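Local coordinates for dihydrolipoyl dehydrogenase (Elizabethkingia anophelis NUHP1, PDB 6UZI) that probably oxidises the dihydrolipoyl groups of lipoylated proteins with NAD+, passing electrons through a redox-active disulfide and a bound FAD, at the interface of chains A and B. Numbering follows the deposited sequence. Chains: chain A/B, Dihydrolipoyl dehydrogenase.

Contact 1: the interface of chains A and B. Residues chain A 435-436, 439, 441, 445; chain B 435-436, 439, 441.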
# COMPACT_ATOMS: atom_id res chain seq x y z
N VAL A 435 7.96 -6.44 -9.10
CA VAL A 435 7.58 -6.57 -10.50
C VAL A 435 8.57 -5.83 -11.38
O VAL A 435 8.97 -6.31 -12.45
CB VAL A 435 6.14 -6.07 -10.72
CG1 VAL A 435 5.80 -6.07 -12.21
CG2 VAL A 435 5.16 -6.95 -9.97
N ALA A 436 9.01 -4.65 -10.93
CA ALA A 436 9.98 -3.88 -11.70
C ALA A 436 11.25 -4.68 -11.94
O ALA A 436 11.76 -4.74 -13.06
CB ALA A 436 10.29 -2.57 -10.97
N PHE A 439 11.06 -7.59 -14.47
CA PHE A 439 11.21 -7.20 -15.87
C PHE A 439 12.51 -6.44 -16.11
O PHE A 439 12.65 -5.79 -17.16
CB PHE A 439 9.99 -6.40 -16.31
CG PHE A 439 8.77 -7.26 -16.50
CD1 PHE A 439 8.61 -8.01 -17.65
CD2 PHE A 439 7.83 -7.38 -15.49
CE1 PHE A 439 7.51 -8.82 -17.82
CE2 PHE A 439 6.72 -8.19 -15.65
CZ PHE A 439 6.56 -8.92 -16.82
N ALA A 441 13.86 -3.78 -14.96
CA ALA A 441 13.62 -2.37 -15.23
C ALA A 441 14.80 -1.52 -14.77
O ALA A 441 15.48 -1.83 -13.79
CB ALA A 441 12.35 -1.90 -14.52
N ASP A 445 13.34 3.72 -16.25
CA ASP A 445 12.04 3.13 -16.56
C ASP A 445 11.01 3.51 -15.50
O ASP A 445 9.93 4.03 -15.82
CB ASP A 445 12.15 1.61 -16.66
CG ASP A 445 12.82 1.15 -17.94
OD1 ASP A 445 12.88 1.95 -18.91
OD2 ASP A 445 13.26 -0.01 -17.98
N VAL B 435 3.14 -0.66 -13.36
CA VAL B 435 4.44 -1.16 -13.81
C VAL B 435 4.27 -2.46 -14.58
O VAL B 435 4.98 -2.72 -15.57
CB VAL B 435 5.39 -1.31 -12.61
CG1 VAL B 435 6.70 -1.93 -13.05
CG2 VAL B 435 5.61 0.03 -11.96
N ALA B 436 3.35 -3.32 -14.14
CA ALA B 436 3.09 -4.57 -14.85
C ALA B 436 2.63 -4.31 -16.28
O ALA B 436 3.17 -4.89 -17.23
CB ALA B 436 2.05 -5.40 -14.09
N PHE B 439 5.22 -2.96 -18.79
CA PHE B 439 6.08 -4.00 -19.35
C PHE B 439 5.29 -5.10 -20.06
O PHE B 439 5.84 -6.17 -20.34
CB PHE B 439 6.97 -4.58 -18.25
CG PHE B 439 8.11 -3.68 -17.88
CD1 PHE B 439 9.26 -3.65 -18.64
CD2 PHE B 439 8.00 -2.82 -16.80
CE1 PHE B 439 10.31 -2.80 -18.31
CE2 PHE B 439 9.05 -1.97 -16.47
CZ PHE B 439 10.20 -1.95 -17.23
N ALA B 441 2.96 -7.14 -19.20
CA ALA B 441 2.98 -8.38 -18.44
C ALA B 441 1.73 -9.21 -18.70
O ALA B 441 0.63 -8.68 -18.92
CB ALA B 441 3.10 -8.10 -16.94
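A:Phe439 and B:Phe439 pack against each other at the centre of a largely apolar contact between like surfaces. The two side chains slide past each other in opposite directions, and each puts its CB over the face of the other's ring. B:Phe439 CB lies 3.9 Å from the centroid of the A:Phe439 ring, and the reverse CH-pi contact has the same length. Both methylenes are offset toward the rim, and the side chains overlap near their CG ends, with CG of A:Phe439 3.9 Å from CG of B:Phe439. CG is anti to the carbonyl carbon in both copies (chi1 -73° in A:Phe439, -76° in B:Phe439), which turns each ring alongside the partner's side chain, over its CB.

Methyl-to-ring packing holds the far tips. A:Ala441 CB touches CZ of B:Phe439 at 3.5 Å, and B:Ala441 CB reaches CZ of A:Phe439 at 3.6 Å. Beside these, CG1 of B:Val435 rests 4.0 Å from CA of A:Ala436, with its twin across the axis; CG1 is anti to the backbone N in B:Val435 (chi1 176°).

A:Asp445 meets B:Phe439 at the edge of its ring. The side chains cross at about a right angle, and the carboxylate oxygen OD2 sits in the ring plane, 3.7 Å from CZ of B:Phe439, where it may favour the positive C-H rim. Within this patch no nitrogen or oxygen of one chain reaches a bonding partner on the other.

A:Val435, A:Ala436 and their B copies lie near the end of helix 426-438, A:Phe439, A:Ala441 and their copies follow in the loop, and A:Asp445 belongs to helix 443-447. All fall within the dimerisation domain, and the pairing of identical residues places this patch around the two-fold axis.

Contact 2: the interface of chains A and B. Residues chain A 28-29, 32; chain B 471-473.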
# COMPACT_ATOMS: atom_id res chain seq x y z
N ILE A 28 -2.60 -27.92 -2.63
CA ILE A 28 -3.60 -27.41 -3.56
C ILE A 28 -3.06 -27.46 -4.98
O ILE A 28 -3.77 -27.87 -5.92
CB ILE A 28 -4.00 -25.97 -3.18
CG1 ILE A 28 -4.74 -25.97 -1.84
CG2 ILE A 28 -4.85 -25.34 -4.26
CD1 ILE A 28 -5.05 -24.59 -1.33
N ARG A 29 -1.80 -27.07 -5.17
CA ARG A 29 -1.23 -27.11 -6.51
C ARG A 29 -1.09 -28.54 -7.01
O ARG A 29 -1.25 -28.79 -8.21
CB ARG A 29 0.12 -26.38 -6.50
CG ARG A 29 0.67 -26.08 -7.88
CD ARG A 29 -0.07 -24.93 -8.50
NE ARG A 29 0.33 -24.74 -9.88
CZ ARG A 29 -0.41 -25.07 -10.93
NH1 ARG A 29 -1.60 -25.61 -10.75
NH2 ARG A 29 0.05 -24.87 -12.16
N GLN A 32 -4.54 -29.43 -8.06
CA GLN A 32 -4.91 -28.77 -9.31
C GLN A 32 -4.28 -29.46 -10.52
O GLN A 32 -4.85 -29.43 -11.61
CB GLN A 32 -4.52 -27.29 -9.28
CG GLN A 32 -5.31 -26.45 -8.29
CD GLN A 32 -4.89 -24.98 -8.30
OE1 GLN A 32 -3.83 -24.62 -8.82
NE2 GLN A 32 -5.70 -24.13 -7.67
N ARG B 471 -7.10 -20.78 -11.71
CA ARG B 471 -6.36 -21.65 -10.80
C ARG B 471 -5.78 -20.84 -9.63
O ARG B 471 -4.61 -20.97 -9.28
CB ARG B 471 -5.26 -22.43 -11.52
CG ARG B 471 -4.28 -21.62 -12.37
CD ARG B 471 -3.15 -22.52 -12.86
NE ARG B 471 -2.10 -21.78 -13.55
CZ ARG B 471 -0.93 -21.44 -13.01
NH1 ARG B 471 -0.64 -21.76 -11.75
NH2 ARG B 471 -0.03 -20.77 -13.72
N ALA B 472 -6.61 -19.99 -9.03
CA ALA B 472 -6.22 -19.35 -7.79
C ALA B 472 -6.08 -20.40 -6.69
O ALA B 472 -6.72 -21.46 -6.71
CB ALA B 472 -7.25 -18.30 -7.38
N ILE B 473 -5.21 -20.10 -5.72
CA ILE B 473 -4.86 -21.04 -4.66
C ILE B 473 -5.78 -20.89 -3.44
O ILE B 473 -6.21 -21.89 -2.86
CB ILE B 473 -3.38 -20.86 -4.27
CG1 ILE B 473 -2.48 -21.24 -5.45
CG2 ILE B 473 -3.04 -21.66 -3.02
CD1 ILE B 473 -2.44 -22.74 -5.72
O HOH W 1 -2.47 -22.10 -9.50
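A:Gln32 reaches the C-terminal segment of chain B with its side-chain amide. NE2 points to the backbone carbonyl O of B:Ala472 at 3.0 Å, but the angle of 127° at the hydrogen makes this a weak hydrogen bond. The chain of A:Gln32 is extended beyond CG, which carries the amide to the backbone of chain B. Nearby, the apolar part of the contact is formed by two isoleucines that cross obliquely: A:Ile28 CG2 packs on CD1 of B:Ile473 at 3.8 Å.

The guanidiniums of A:Arg29 and B:Arg471 lie close to each other and nearly parallel, their planes 18° apart. NH1 of B:Arg471 stands above one face of the A:Arg29 guanidinium, offset toward its rim. Like charges, if both groups are protonated, would be expected to disfavour this placement, which the nearby water may ease.

That water helps to join the two sides. It hydrogen-bonds to the amide oxygen OE1 of A:Gln32 at 2.9 Å and to NH1 of B:Arg471 at 2.9 Å; its separation from the carbonyl O of B:Arg471 is implausibly short, so that third link is doubtful. A:Arg29, itself in contact with B:Arg471, bends at chi2 (75°) and also supports A:Gln32: its NH1 makes a weak hydrogen bond to OE1 of A:Gln32 at 3.1 Å, which may help to orient the amide with NE2 toward chain B.

The chain A residues belong to the last turns of helix 21-32, which starts at the glycine-rich Rossmann loop of the FAD-binding site. Their partners lie in the irregular tail of chain B that follows helix 458-469.

The centres of contact 1 and contact 2 lie about 25 Å apart, and no residue or element is shared between them as given. Contact 1 joins like parts of the two dimerisation domains, its centre about 18 Å from A:His453, the predicted proton acceptor. The centre of contact 2 is about 35 Å from A:His453. Contact 2 joins unlike parts, an FAD-domain helix of one subunit and the C-terminal tail of the other, so it recurs with the chains exchanged. Together they tie the dimer at its axis and farther out, in keeping with a family whose active sites are built from both subunits.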